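Local coordinates for insecticidal protein (Brevibacillus laterosporus, PDB 7ML9) that is an insecticidal toxin active against the western corn rootworm and probably acts by forming beta-barrel pores in membranes, at residues H144-G149 / L219-G224. Numbering follows the deposited sequence.
Sequences HGLKLG and LYANVG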
loop_
_atom_site.group_PDB
_atom_site.type_symbol
_atom_site.label_atom_id
_atom_site.label_comp_id
_atom_site.label_asym_id
_atom_site.label_seq_id
_atom_site.Cartn_x
_atom_site.Cartn_y
_atom_site.Cartn_z
ATOM N N HIS A 144 3.105 -4.451 8.248
ATOM C CA HIS A 144 2.434 -5.463 9.064
ATOM C C HIS A 144 2.102 -6.614 8.124
ATOM O O HIS A 144 1.079 -6.572 7.429
ATOM C CB HIS A 144 1.174 -4.917 9.719
ATOM C CG HIS A 144 1.423 -3.839 10.724
ATOM N ND1 HIS A 144 1.996 -2.627 10.397
ATOM C CD2 HIS A 144 1.135 -3.775 12.045
ATOM C CE1 HIS A 144 2.069 -1.871 11.478
ATOM N NE2 HIS A 144 1.551 -2.544 12.491
ATOM N N GLY A 145 2.976 -7.629 8.091
ATOM C CA GLY A 145 2.829 -8.705 7.141
ATOM C C GLY A 145 1.837 -9.771 7.594
ATOM O O GLY A 145 1.473 -9.871 8.765
ATOM N N LEU A 146 1.391 -10.572 6.628
ATOM C CA LEU A 146 0.516 -11.713 6.881
ATOM C C LEU A 146 1.241 -12.965 6.408
ATOM O O LEU A 146 1.528 -13.111 5.211
ATOM C CB LEU A 146 -0.838 -11.545 6.181
ATOM C CG LEU A 146 -1.714 -10.343 6.569
ATOM C CD1 LEU A 146 -2.920 -10.197 5.637
ATOM C CD2 LEU A 146 -2.181 -10.429 8.001
ATOM N N LYS A 147 1.570 -13.850 7.347
ATOM C CA LYS A 147 2.166 -15.148 7.025
ATOM C C LYS A 147 1.025 -16.128 6.780
ATOM O O LYS A 147 0.358 -16.567 7.720
ATOM C CB LYS A 147 3.077 -15.623 8.148
ATOM C CG LYS A 147 3.765 -16.942 7.826
ATOM C CD LYS A 147 4.897 -17.242 8.793
ATOM C CE LYS A 147 5.166 -18.738 8.854
ATOM N NZ LYS A 147 6.532 -19.033 9.381
ATOM N N LEU A 148 0.782 -16.452 5.513
ATOM C CA LEU A 148 -0.387 -17.215 5.116
ATOM C C LEU A 148 -0.072 -18.649 4.725
ATOM O O LEU A 148 -1.006 -19.408 4.450
ATOM C CB LEU A 148 -1.102 -16.505 3.963
ATOM C CG LEU A 148 -1.751 -15.181 4.375
ATOM C CD1 LEU A 148 -1.961 -14.283 3.153
ATOM C CD2 LEU A 148 -3.094 -15.461 5.079
ATOM N N GLY A 149 1.201 -19.043 4.704
ATOM C CA GLY A 149 1.579 -20.388 4.317
ATOM C C GLY A 149 1.765 -20.583 2.831
ATOM O O GLY A 149 2.042 -21.709 2.391
ATOM N N LEU A 219 -3.747 -4.308 3.576
ATOM C CA LEU A 219 -3.587 -5.617 2.952
ATOM C C LEU A 219 -4.611 -6.563 3.571
ATOM O O LEU A 219 -4.764 -6.588 4.799
ATOM C CB LEU A 219 -2.170 -6.145 3.173
ATOM C CG LEU A 219 -1.054 -5.126 2.876
ATOM C CD1 LEU A 219 0.298 -5.741 3.171
ATOM C CD2 LEU A 219 -1.133 -4.677 1.438
ATOM N N TYR A 220 -5.340 -7.303 2.733
ATOM C CA TYR A 220 -6.448 -8.139 3.202
ATOM C C TYR A 220 -6.311 -9.533 2.618
ATOM O O TYR A 220 -5.955 -9.696 1.448
ATOM C CB TYR A 220 -7.829 -7.584 2.790
ATOM C CG TYR A 220 -8.199 -6.255 3.397
ATOM C CD1 TYR A 220 -8.556 -6.152 4.730
ATOM C CD2 TYR A 220 -8.199 -5.092 2.627
ATOM C CE1 TYR A 220 -8.911 -4.938 5.289
ATOM C CE2 TYR A 220 -8.548 -3.874 3.180
ATOM C CZ TYR A 220 -8.905 -3.800 4.509
ATOM O OH TYR A 220 -9.242 -2.588 5.065
ATOM N N ALA A 221 -6.604 -10.546 3.419
ATOM C CA ALA A 221 -6.745 -11.889 2.881
ATOM C C ALA A 221 -8.017 -12.493 3.453
ATOM O O ALA A 221 -8.297 -12.342 4.649
ATOM C CB ALA A 221 -5.517 -12.748 3.211
ATOM N N ASN A 222 -8.796 -13.140 2.598
ATOM C CA ASN A 222 -9.975 -13.888 3.010
ATOM C C ASN A 222 -9.555 -15.347 3.099
ATOM O O ASN A 222 -9.096 -15.920 2.102
ATOM C CB ASN A 222 -11.112 -13.688 2.006
ATOM C CG ASN A 222 -12.382 -14.444 2.379
ATOM O OD1 ASN A 222 -12.373 -15.662 2.570
ATOM N ND2 ASN A 222 -13.488 -13.720 2.453
ATOM N N VAL A 223 -9.674 -15.938 4.293
ATOM C CA VAL A 223 -9.205 -17.303 4.513
ATOM C C VAL A 223 -10.337 -18.152 5.083
ATOM O O VAL A 223 -11.189 -17.668 5.835
ATOM C CB VAL A 223 -7.963 -17.363 5.436
ATOM C CG1 VAL A 223 -6.871 -16.406 4.951
ATOM C CG2 VAL A 223 -8.327 -17.028 6.846
ATOM N N GLY A 224 -10.332 -19.435 4.717
ATOM C CA GLY A 224 -11.343 -20.375 5.148
ATOM C C GLY A 224 -10.739 -21.447 6.044
ATOM O O GLY A 224 -9.523 -21.581 6.157
#
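Leu148, just past the end of strand 130-147, makes the closest side-chain contacts with the long strand 201-229. Its CB leaves the backbone toward the other segment, and chi1 of -68° sets CG anti to the carbonyl carbon, so the branch drops onto the opposing strand and its two methyls divide the work. CD1 rests on the CB of Ala221 at 3.9 Å. CD2 also lies 4.1 Å from Ala221 CB and 3.9 Å from Val223 CG1, the Leu148 and Val223 side chains crossing obliquely. CG1 of Val223, anti to the carbonyl carbon, is the methyl that meets it. Leu146, two residues earlier and with a comparable share of the interface, sends CD1 over the backbone instead, 4.1 Å from Leu219 O, and brushes Ala221 CB more loosely. Leu219 CD1 lies 4.4 Å from His144 O, a loose contact with the backbone.

No hydrogen bond joins the two segments. They run in roughly the same direction, 28° apart, with Leu146 CA 8.3 Å from Ala221 CA: side-chain packing across a curled sheet, in the elongated, strand-rich fold of the aerolysin/epsilon-toxin family. Phe173 touches Leu146, Leu148 and Leu219 alike. Strand 266-289 pairs antiparallel with both strands and bridges them, placing Val269 on Leu146 and Val267 on Val223; strand 86-115 adds Val88 and Ala93, and helix 28-48 packs Val28 against Leu148 and Leu32 against Val223.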